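Local atomic coordinates of reticulocyte-binding protein 2a (PDB entry 4Z8N), a protein that probably binds the surface of reticulocytes during invasion by the malaria parasite Plasmodium vivax, the part described being its largely helical erythrocyte-binding domain. Residues Y25-Y30 with S121-M126; E33-I38 with N47-Y52; G223-G228 with A261-S266. One frame throughout, in Å; residues are numbered along the deposited sequence.

Contact 1. Residues Y25-Y30 with S121-M126; sequences YVQMNY and SYTDRM
Met126 reaches from helix 119-136 to Tyr25, just ahead of helix 26-37, and sets its terminal methyl over the tyrosine ring in a CH-pi contact, with the sulfur beside it making a Met-aromatic contact inside the helical erythrocyte-binding domain. The two helix segments run nearly parallel, 23° apart, with axes 10.8 Å from each other, a separation bridged by long side chains. At the root of the Met126 side chain, CB lies 4.1 Å from CB of Gln27. CG is anti to the carbonyl carbon, and the extended chi2 (169°) puts SD beside Gln27, 3.8 Å from its CD and oblique to the Tyr25 ring. The extended chi3 (-165°) puts CE over one face of that ring, displaced toward the rim and closest to CG of Tyr25 at 3.5 Å; SD of Met28 also touches this methyl.

The far end of Tyr25 reaches Tyr122, whose ring receives OH of Tyr25 at its edge, and OH of Tyr122 is in turn hydrogen-bonded to Gln66 of helix 42-69. Leu59 and Met60 of that helix touch Met126 and Met28 respectively, so three helices converge here. On the more polar flank, a water accepts a hydrogen bond from NE2 of Gln27 (3.0 Å) and donates a weak one to the backbone O of Thr123.

Contact 2. Residues E33-I38 with N47-Y52; sequences EIKYYI and NYDEAY
Tyr48 and Tyr52, one helical turn apart, meet the end of helix 26-37 across an antiparallel helix hairpin whose segment axes lie 10.1 Å apart at 157°. Tyr48 comes first and lays its side chain against Ile34, Lys35 and Ile38. Its side chain crosses that of Ile34 at about a right angle. CG2 of Ile34 sits over one face, toward the rim, 3.7 Å from CE1 of Tyr48, in a CH-pi contact. CE2 of Tyr48 lies against the backbone of Lys35, 3.5 Å from its CA, while CD1 of Ile38 packs on CB of Tyr48. The phenol oxygen of Tyr48, next to CB of Ile34, is hydrogen-bonded to the carbonyl of Phe31.

Asp49 follows with a salt bridge: its OD1 takes a hydrogen bond from NZ of Lys35 at 3.2 Å, the ammonium standing well above the carboxylate plane. The same oxygen also pairs with Lys45, so two positive charges share it, which would be expected to stabilise the ionised acid.

Tyr52 completes the turn by offering a ring face to the same lysine. CE of Lys35 lies over the ring centre, 3.5 Å from CD1 of Tyr52, and NZ makes an off-centre cation-pi contact 4.3 Å from the centroid. The bends of the Lys35 chain at chi3 (-91°) and chi4 (-88°) bring CE onto the ring and turn NZ back to Asp49.

Around this hairpin, Phe254 and Ala257 of helix 246-297 touch Ile34, Ile133 of helix 119-136 touches Tyr48, and helix 149-162 packs on Tyr37.

Contact 3. Residues G223-G228 with A261-S266; sequences GKIIHG and ATYKFS
Ile225 and Tyr263 pass each other obliquely where helix 199-237 meets helix 246-297, the branch methyl of the isoleucine lying against the CD1 and CE1 atoms of the ring. CG2 of Ile225 is 3.6 Å from CE1 of Tyr263 and almost as close to CD1. The ring also turns its edge to the backbone: the carbonyl O of Ile225 lies near the ring plane, 3.5 Å from CD1 of Tyr263. Chi1 of 169° puts CG of Tyr263 anti to the backbone N, and from there the ring reaches Ile225; Val165, from a loop, also touches the tyrosine.

The other branch of Ile225 takes a different partner. Its CG1 meets CB of Ser266 at 3.8 Å, and CD1 continues to the backbone carbonyl group of that serine. Ser266 thus packs against both Ile225 and Lys224, and its OG comes within 3.2 Å of CB of Lys224. This hydroxyl is hydrogen-bonded to His221, one turn earlier on helix 199-237, which satisfies it in a buried setting.

Lys224 starts toward the partner helix but its chain bends at chi2 (-64°), and its ammonium group hydrogen-bonds to the carbonyl O of Gly15. CG2 of Thr262 also rests 3.9 Å from CB of Lys224, while OG1 of Thr262 is hydrogen-bonded back to the carbonyl of Asn258.

Gly228 brings bare backbone to the interface, its CA 4.2 Å from CB of Tyr263. Gly228 and Ser266 flank the closest point, where the CA atoms of Ile225 and Tyr263 are 4.5 Å apart and the axes 7.6 Å. Such close antiparallel packing, at 149° between segment directions, joins two of the long helices of this Rh5-like helical domain.

Helix 26-37 serves contacts 1 and 2 in succession: its first residues meet helix 119-136 and its last residues meet helix 42-69, with centres about 15 Å apart. Along the chain contact 2 is nested within the loop that contact 1 closes, and contact 3 follows both, pairing helices 199-237 and 246-297. The centre of contact 3 is about 16 Å from that of contact 1 and about 21 Å from that of contact 2, yet it touches both. Phe265 and Ala261 pack on Tyr25, Val26 and Tyr30, and Lys264 forms a long, weak ion pair with Glu33. Helix 26-37 therefore lies between helices 42-69 and 119-136 and helix 246-297, in contact with all three.

Contact 1. Residues Y25-Y30 with S121-M126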
loop_
_atom_site.group_PDB
_atom_site.type_symbol
_atom_site.label_atom_id
_atom_site.label_comp_id
_atom_site.label_asym_id
_atom_site.label_seq_id
_atom_site.Cartn_x
_atom_site.Cartn_y
_atom_site.Cartn_z
ATOM N N TYR A 25 -2.712 -8.412 2.436
ATOM C CA TYR A 25 -2.628 -8.082 3.862
ATOM C C TYR A 25 -1.196 -8.209 4.355
ATOM O O TYR A 25 -0.467 -9.103 3.929
ATOM C CB TYR A 25 -3.540 -8.988 4.693
ATOM C CG TYR A 25 -5.015 -8.679 4.578
ATOM C CD1 TYR A 25 -5.738 -9.050 3.451
ATOM C CD2 TYR A 25 -5.690 -8.036 5.608
ATOM C CE1 TYR A 25 -7.087 -8.775 3.345
ATOM C CE2 TYR A 25 -7.042 -7.757 5.514
ATOM C CZ TYR A 25 -7.734 -8.130 4.379
ATOM O OH TYR A 25 -9.078 -7.855 4.278
ATOM N N VAL A 26 -0.797 -7.325 5.264
ATOM C CA VAL A 26 0.585 -7.303 5.732
ATOM C C VAL A 26 0.919 -8.547 6.562
ATOM O O VAL A 26 2.065 -8.992 6.577
ATOM C CB VAL A 26 0.885 -6.021 6.550
ATOM C CG1 VAL A 26 0.081 -5.995 7.845
ATOM C CG2 VAL A 26 2.377 -5.895 6.831
ATOM N N GLN A 27 -0.083 -9.117 7.229
ATOM C CA GLN A 27 0.106 -10.344 8.005
ATOM C C GLN A 27 0.611 -11.485 7.122
ATOM O O GLN A 27 1.421 -12.305 7.555
ATOM C CB GLN A 27 -1.199 -10.764 8.693
ATOM C CG GLN A 27 -1.707 -9.797 9.763
ATOM C CD GLN A 27 -2.756 -8.831 9.237
ATOM O OE1 GLN A 27 -2.577 -8.207 8.190
ATOM N NE2 GLN A 27 -3.862 -8.706 9.964
ATOM N N MET A 28 0.123 -11.530 5.886
ATOM C CA MET A 28 0.500 -12.579 4.946
ATOM C C MET A 28 1.965 -12.436 4.573
ATOM O O MET A 28 2.674 -13.424 4.392
ATOM C CB MET A 28 -0.382 -12.533 3.696
ATOM C CG MET A 28 -1.876 -12.604 3.994
ATOM S SD MET A 28 -2.376 -14.149 4.784
ATOM C CE MET A 28 -2.390 -15.262 3.387
ATOM N N ASN A 29 2.408 -11.189 4.459
ATOM C CA ASN A 29 3.809 -10.894 4.222
ATOM C C ASN A 29 4.648 -11.352 5.409
ATOM O O ASN A 29 5.730 -11.913 5.248
ATOM C CB ASN A 29 4.003 -9.398 3.979
ATOM C CG ASN A 29 5.253 -9.096 3.182
ATOM O OD1 ASN A 29 6.366 -9.378 3.621
ATOM N ND2 ASN A 29 5.076 -8.506 2.007
ATOM N N TYR A 30 4.123 -11.113 6.605
ATOM C CA TYR A 30 4.787 -11.504 7.841
ATOM C C TYR A 30 4.948 -13.023 7.943
ATOM O O TYR A 30 6.010 -13.519 8.324
ATOM C CB TYR A 30 4.005 -10.965 9.044
ATOM C CG TYR A 30 4.457 -11.508 10.381
ATOM C CD1 TYR A 30 5.592 -11.010 11.005
ATOM C CD2 TYR A 30 3.740 -12.509 11.024
ATOM C CE1 TYR A 30 6.009 -11.499 12.225
ATOM C CE2 TYR A 30 4.149 -13.006 12.249
ATOM C CZ TYR A 30 5.283 -12.497 12.842
ATOM O OH TYR A 30 5.697 -12.982 14.058
ATOM N N SER A 121 -13.302 -11.270 9.024
ATOM C CA SER A 121 -13.139 -12.714 9.039
ATOM C C SER A 121 -11.717 -13.089 8.632
ATOM O O SER A 121 -11.117 -13.998 9.206
ATOM C CB SER A 121 -14.155 -13.374 8.108
ATOM O OG SER A 121 -15.481 -13.078 8.512
ATOM N N TYR A 122 -11.183 -12.377 7.643
ATOM C CA TYR A 122 -9.812 -12.594 7.191
ATOM C C TYR A 122 -8.797 -12.291 8.290
ATOM O O TYR A 122 -7.892 -13.086 8.544
ATOM C CB TYR A 122 -9.511 -11.738 5.959
ATOM C CG TYR A 122 -10.222 -12.197 4.709
ATOM C CD1 TYR A 122 -10.625 -13.518 4.561
ATOM C CD2 TYR A 122 -10.484 -11.312 3.670
ATOM C CE1 TYR A 122 -11.274 -13.945 3.420
ATOM C CE2 TYR A 122 -11.134 -11.731 2.522
ATOM C CZ TYR A 122 -11.525 -13.049 2.404
ATOM O OH TYR A 122 -12.171 -13.477 1.266
ATOM N N THR A 123 -8.953 -11.137 8.933
ATOM C CA THR A 123 -8.068 -10.718 10.017
ATOM C C THR A 123 -8.097 -11.704 11.186
ATOM O O THR A 123 -7.063 -11.994 11.793
ATOM C CB THR A 123 -8.447 -9.314 10.530
ATOM O OG1 THR A 123 -8.372 -8.375 9.452
ATOM C CG2 THR A 123 -7.514 -8.872 11.650
ATOM N N ASP A 124 -9.287 -12.216 11.493
ATOM C CA ASP A 124 -9.460 -13.172 12.582
ATOM C C ASP A 124 -8.670 -14.453 12.338
ATOM O O ASP A 124 -8.028 -14.975 13.245
ATOM C CB ASP A 124 -10.942 -13.502 12.777
ATOM C CG ASP A 124 -11.723 -12.351 13.385
ATOM O OD1 ASP A 124 -11.121 -11.281 13.621
ATOM O OD2 ASP A 124 -12.939 -12.516 13.625
ATOM N N ARG A 125 -8.716 -14.950 11.107
ATOM C CA ARG A 125 -8.007 -16.176 10.756
ATOM C C ARG A 125 -6.498 -15.981 10.790
ATOM O O ARG A 125 -5.761 -16.878 11.195
ATOM C CB ARG A 125 -8.434 -16.667 9.377
ATOM C CG ARG A 125 -9.889 -17.068 9.290
ATOM C CD ARG A 125 -10.225 -17.471 7.877
ATOM N NE ARG A 125 -9.487 -18.665 7.476
ATOM C CZ ARG A 125 -9.461 -19.143 6.237
ATOM N NH1 ARG A 125 -10.113 -18.511 5.275
ATOM N NH2 ARG A 125 -8.769 -20.237 5.955
ATOM N N MET A 126 -6.044 -14.809 10.355
ATOM C CA MET A 126 -4.625 -14.476 10.418
ATOM C C MET A 126 -4.181 -14.395 11.873
ATOM O O MET A 126 -3.083 -14.823 12.224
ATOM C CB MET A 126 -4.342 -13.156 9.696
ATOM C CG MET A 126 -4.710 -13.172 8.224
ATOM S SD MET A 126 -4.679 -11.533 7.465
ATOM C CE MET A 126 -5.580 -11.863 5.954
HETATM O O HOH W 1 -4.351 -10.221 12.533
#

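Contact 2. Residues E33-I38 with N47-Y52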
loop_
_atom_site.group_PDB
_atom_site.type_symbol
_atom_site.label_atom_id
_atom_site.label_comp_id
_atom_site.label_asym_id
_atom_site.label_seq_id
_atom_site.Cartn_x
_atom_site.Cartn_y
_atom_site.Cartn_z
ATOM N N GLU A 33 7.727 -14.220 5.872
ATOM C CA GLU A 33 9.023 -13.886 6.460
ATOM C C GLU A 33 9.438 -14.890 7.528
ATOM O O GLU A 33 10.593 -15.312 7.575
ATOM C CB GLU A 33 8.999 -12.477 7.059
ATOM C CG GLU A 33 8.953 -11.377 6.017
ATOM C CD GLU A 33 10.138 -11.429 5.073
ATOM O OE1 GLU A 33 11.263 -11.700 5.544
ATOM O OE2 GLU A 33 9.942 -11.212 3.859
ATOM N N ILE A 34 8.491 -15.265 8.385
ATOM C CA ILE A 34 8.745 -16.251 9.431
ATOM C C ILE A 34 9.181 -17.580 8.820
ATOM O O ILE A 34 10.035 -18.279 9.372
ATOM C CB ILE A 34 7.496 -16.468 10.313
ATOM C CG1 ILE A 34 7.191 -15.207 11.120
ATOM C CG2 ILE A 34 7.695 -17.637 11.268
ATOM C CD1 ILE A 34 8.288 -14.832 12.092
ATOM N N LYS A 35 8.612 -17.903 7.662
ATOM C CA LYS A 35 8.866 -19.177 6.999
ATOM C C LYS A 35 10.352 -19.461 6.796
ATOM O O LYS A 35 10.811 -20.566 7.078
ATOM C CB LYS A 35 8.140 -19.228 5.654
ATOM C CG LYS A 35 8.340 -20.528 4.897
ATOM C CD LYS A 35 7.508 -20.561 3.625
ATOM C CE LYS A 35 6.145 -21.180 3.873
ATOM N NZ LYS A 35 6.178 -22.663 3.708
ATOM N N TYR A 36 11.114 -18.479 6.323
ATOM C CA TYR A 36 12.545 -18.710 6.132
ATOM C C TYR A 36 13.382 -18.092 7.253
ATOM O O TYR A 36 14.606 -18.231 7.276
ATOM C CB TYR A 36 13.005 -18.193 4.764
ATOM C CG TYR A 36 12.916 -16.699 4.559
ATOM C CD1 TYR A 36 13.995 -15.874 4.852
ATOM C CD2 TYR A 36 11.769 -16.116 4.038
ATOM C CE1 TYR A 36 13.928 -14.507 4.651
ATOM C CE2 TYR A 36 11.691 -14.749 3.835
ATOM C CZ TYR A 36 12.774 -13.950 4.143
ATOM O OH TYR A 36 12.707 -12.590 3.942
ATOM N N TYR A 37 12.714 -17.430 8.190
ATOM C CA TYR A 37 13.379 -16.914 9.381
ATOM C C TYR A 37 13.902 -18.068 10.240
ATOM O O TYR A 37 15.053 -18.056 10.679
ATOM C CB TYR A 37 12.418 -16.039 10.196
ATOM C CG TYR A 37 13.093 -15.119 11.195
ATOM C CD1 TYR A 37 13.716 -15.623 12.334
ATOM C CD2 TYR A 37 13.093 -13.740 11.006
ATOM C CE1 TYR A 37 14.331 -14.785 13.244
ATOM C CE2 TYR A 37 13.700 -12.893 11.915
ATOM C CZ TYR A 37 14.317 -13.422 13.034
ATOM O OH TYR A 37 14.925 -12.586 13.942
ATOM N N ILE A 38 13.049 -19.063 10.466
ATOM C CA ILE A 38 13.351 -20.166 11.378
ATOM C C ILE A 38 13.892 -21.408 10.669
ATOM O O ILE A 38 13.766 -22.525 11.175
ATOM C CB ILE A 38 12.100 -20.572 12.178
ATOM C CG1 ILE A 38 10.976 -20.991 11.225
ATOM C CG2 ILE A 38 11.645 -19.425 13.064
ATOM C CD1 ILE A 38 9.741 -21.525 11.924
ATOM N N ASN A 47 7.323 -28.163 11.198
ATOM C CA ASN A 47 5.993 -27.929 11.744
ATOM C C ASN A 47 5.351 -26.670 11.171
ATOM O O ASN A 47 4.154 -26.653 10.880
ATOM C CB ASN A 47 6.038 -27.839 13.272
ATOM C CG ASN A 47 6.200 -29.194 13.934
ATOM O OD1 ASN A 47 5.774 -30.213 13.395
ATOM N ND2 ASN A 47 6.798 -29.207 15.124
ATOM N N TYR A 48 6.148 -25.618 10.999
ATOM C CA TYR A 48 5.622 -24.364 10.480
ATOM C C TYR A 48 5.199 -24.508 9.025
ATOM O O TYR A 48 4.132 -24.033 8.637
ATOM C CB TYR A 48 6.644 -23.235 10.613
ATOM C CG TYR A 48 6.104 -21.891 10.171
ATOM C CD1 TYR A 48 5.346 -21.110 11.033
ATOM C CD2 TYR A 48 6.343 -21.408 8.890
ATOM C CE1 TYR A 48 4.843 -19.882 10.634
ATOM C CE2 TYR A 48 5.844 -20.183 8.481
ATOM C CZ TYR A 48 5.095 -19.425 9.358
ATOM O OH TYR A 48 4.598 -18.206 8.960
ATOM N N ASP A 49 6.036 -25.161 8.223
ATOM C CA ASP A 49 5.729 -25.373 6.812
ATOM C C ASP A 49 4.430 -26.153 6.657
ATOM O O ASP A 49 3.646 -25.901 5.742
ATOM C CB ASP A 49 6.875 -26.106 6.109
ATOM C CG ASP A 49 8.115 -25.243 5.955
ATOM O OD1 ASP A 49 7.986 -24.001 5.987
ATOM O OD2 ASP A 49 9.220 -25.808 5.800
ATOM N N GLU A 50 4.205 -27.092 7.570
ATOM C CA GLU A 50 2.994 -27.901 7.567
ATOM C C GLU A 50 1.775 -27.066 7.950
ATOM O O GLU A 50 0.724 -27.160 7.317
ATOM C CB GLU A 50 3.145 -29.087 8.521
ATOM C CG GLU A 50 1.962 -30.039 8.530
ATOM C CD GLU A 50 2.161 -31.203 9.482
ATOM O OE1 GLU A 50 2.352 -30.958 10.693
ATOM O OE2 GLU A 50 2.127 -32.365 9.022
ATOM N N ALA A 51 1.924 -26.250 8.989
ATOM C CA ALA A 51 0.840 -25.393 9.456
ATOM C C ALA A 51 0.549 -24.272 8.459
ATOM O O ALA A 51 -0.604 -23.883 8.268
ATOM C CB ALA A 51 1.176 -24.815 10.820
ATOM N N TYR A 52 1.602 -23.759 7.828
ATOM C CA TYR A 52 1.474 -22.724 6.805
ATOM C C TYR A 52 0.641 -23.220 5.626
ATOM O O TYR A 52 -0.223 -22.504 5.120
ATOM C CB TYR A 52 2.860 -22.280 6.322
ATOM C CG TYR A 52 2.858 -21.088 5.386
ATOM C CD1 TYR A 52 2.666 -21.250 4.018
ATOM C CD2 TYR A 52 3.067 -19.802 5.871
ATOM C CE1 TYR A 52 2.671 -20.164 3.162
ATOM C CE2 TYR A 52 3.076 -18.707 5.021
ATOM C CZ TYR A 52 2.877 -18.896 3.668
ATOM O OH TYR A 52 2.882 -17.814 2.817
#

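Contact 3. Residues G223-G228 with A261-S266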
loop_
_atom_site.group_PDB
_atom_site.type_symbol
_atom_site.label_atom_id
_atom_site.label_comp_id
_atom_site.label_asym_id
_atom_site.label_seq_id
_atom_site.Cartn_x
_atom_site.Cartn_y
_atom_site.Cartn_z
ATOM N N GLY A 223 4.733 6.331 5.747
ATOM C CA GLY A 223 4.752 6.210 7.193
ATOM C C GLY A 223 5.154 4.817 7.649
ATOM O O GLY A 223 5.901 4.666 8.615
ATOM N N LYS A 224 4.658 3.798 6.950
ATOM C CA LYS A 224 4.973 2.411 7.279
ATOM C C LYS A 224 6.433 2.091 6.983
ATOM O O LYS A 224 7.097 1.404 7.760
ATOM C CB LYS A 224 4.067 1.449 6.507
ATOM C CG LYS A 224 2.581 1.662 6.736
ATOM C CD LYS A 224 2.194 1.392 8.178
ATOM C CE LYS A 224 0.685 1.427 8.347
ATOM N NZ LYS A 224 0.271 1.118 9.740
ATOM N N ILE A 225 6.921 2.583 5.848
ATOM C CA ILE A 225 8.309 2.379 5.452
ATOM C C ILE A 225 9.269 2.960 6.484
ATOM O O ILE A 225 10.203 2.290 6.923
ATOM C CB ILE A 225 8.591 3.012 4.081
ATOM C CG1 ILE A 225 7.772 2.310 2.998
ATOM C CG2 ILE A 225 10.076 2.948 3.755
ATOM C CD1 ILE A 225 7.802 3.014 1.664
ATOM N N ILE A 226 9.021 4.206 6.875
ATOM C CA ILE A 226 9.847 4.885 7.868
ATOM C C ILE A 226 9.769 4.185 9.225
ATOM O O ILE A 226 10.784 3.998 9.896
ATOM C CB ILE A 226 9.431 6.364 8.016
ATOM C CG1 ILE A 226 9.797 7.139 6.749
ATOM C CG2 ILE A 226 10.095 6.996 9.227
ATOM C CD1 ILE A 226 9.381 8.594 6.780
ATOM N N HIS A 227 8.560 3.790 9.612
ATOM C CA HIS A 227 8.349 3.078 10.868
ATOM C C HIS A 227 9.104 1.752 10.892
ATOM O O HIS A 227 9.765 1.418 11.879
ATOM C CB HIS A 227 6.856 2.832 11.094
ATOM C CG HIS A 227 6.552 2.075 12.350
ATOM N ND1 HIS A 227 6.291 0.721 12.358
ATOM C CD2 HIS A 227 6.460 2.483 13.637
ATOM C CE1 HIS A 227 6.055 0.328 13.597
ATOM N NE2 HIS A 227 6.151 1.378 14.392
ATOM N N GLY A 228 9.005 1.001 9.801
ATOM C CA GLY A 228 9.660 -0.289 9.708
ATOM C C GLY A 228 11.173 -0.179 9.701
ATOM O O GLY A 228 11.857 -0.901 10.428
ATOM N N ALA A 261 8.454 -6.888 7.559
ATOM C CA ALA A 261 7.261 -7.170 6.763
ATOM C C ALA A 261 6.470 -5.891 6.507
ATOM O O ALA A 261 5.944 -5.687 5.414
ATOM C CB ALA A 261 6.388 -8.204 7.452
ATOM N N THR A 262 6.401 -5.036 7.522
ATOM C CA THR A 262 5.740 -3.739 7.409
ATOM C C THR A 262 6.459 -2.851 6.399
ATOM O O THR A 262 5.830 -2.210 5.555
ATOM C CB THR A 262 5.680 -3.025 8.771
ATOM O OG1 THR A 262 4.883 -3.798 9.676
ATOM C CG2 THR A 262 5.072 -1.633 8.633
ATOM N N TYR A 263 7.784 -2.823 6.496
ATOM C CA TYR A 263 8.619 -2.076 5.567
ATOM C C TYR A 263 8.440 -2.578 4.135
ATOM O O TYR A 263 8.212 -1.794 3.214
ATOM C CB TYR A 263 10.089 -2.175 5.991
ATOM C CG TYR A 263 11.080 -1.674 4.965
ATOM C CD1 TYR A 263 11.397 -0.325 4.878
ATOM C CD2 TYR A 263 11.713 -2.553 4.094
ATOM C CE1 TYR A 263 12.307 0.135 3.944
ATOM C CE2 TYR A 263 12.622 -2.103 3.159
ATOM C CZ TYR A 263 12.915 -0.759 3.088
ATOM O OH TYR A 263 13.821 -0.310 2.160
ATOM N N LYS A 264 8.537 -3.891 3.960
ATOM C CA LYS A 264 8.475 -4.500 2.636
ATOM C C LYS A 264 7.097 -4.352 1.990
ATOM O O LYS A 264 6.990 -4.082 0.796
ATOM C CB LYS A 264 8.857 -5.980 2.726
ATOM C CG LYS A 264 8.821 -6.721 1.398
ATOM C CD LYS A 264 9.159 -8.190 1.593
ATOM C CE LYS A 264 9.059 -8.970 0.295
ATOM N NZ LYS A 264 9.363 -10.414 0.509
ATOM N N PHE A 265 6.051 -4.537 2.788
ATOM C CA PHE A 265 4.677 -4.452 2.310
ATOM C C PHE A 265 4.389 -3.085 1.681
ATOM O O PHE A 265 3.730 -2.998 0.645
ATOM C CB PHE A 265 3.708 -4.727 3.466
ATOM C CG PHE A 265 2.265 -4.820 3.056
ATOM C CD1 PHE A 265 1.805 -5.904 2.327
ATOM C CD2 PHE A 265 1.361 -3.838 3.432
ATOM C CE1 PHE A 265 0.476 -6.000 1.963
ATOM C CE2 PHE A 265 0.028 -3.929 3.069
ATOM C CZ PHE A 265 -0.415 -5.010 2.334
ATOM N N SER A 266 4.899 -2.024 2.298
ATOM C CA SER A 266 4.623 -0.670 1.821
ATOM C C SER A 266 5.634 -0.175 0.788
ATOM O O SER A 266 5.292 0.642 -0.068
ATOM C CB SER A 266 4.568 0.304 2.997
ATOM O OG SER A 266 3.296 0.260 3.620
#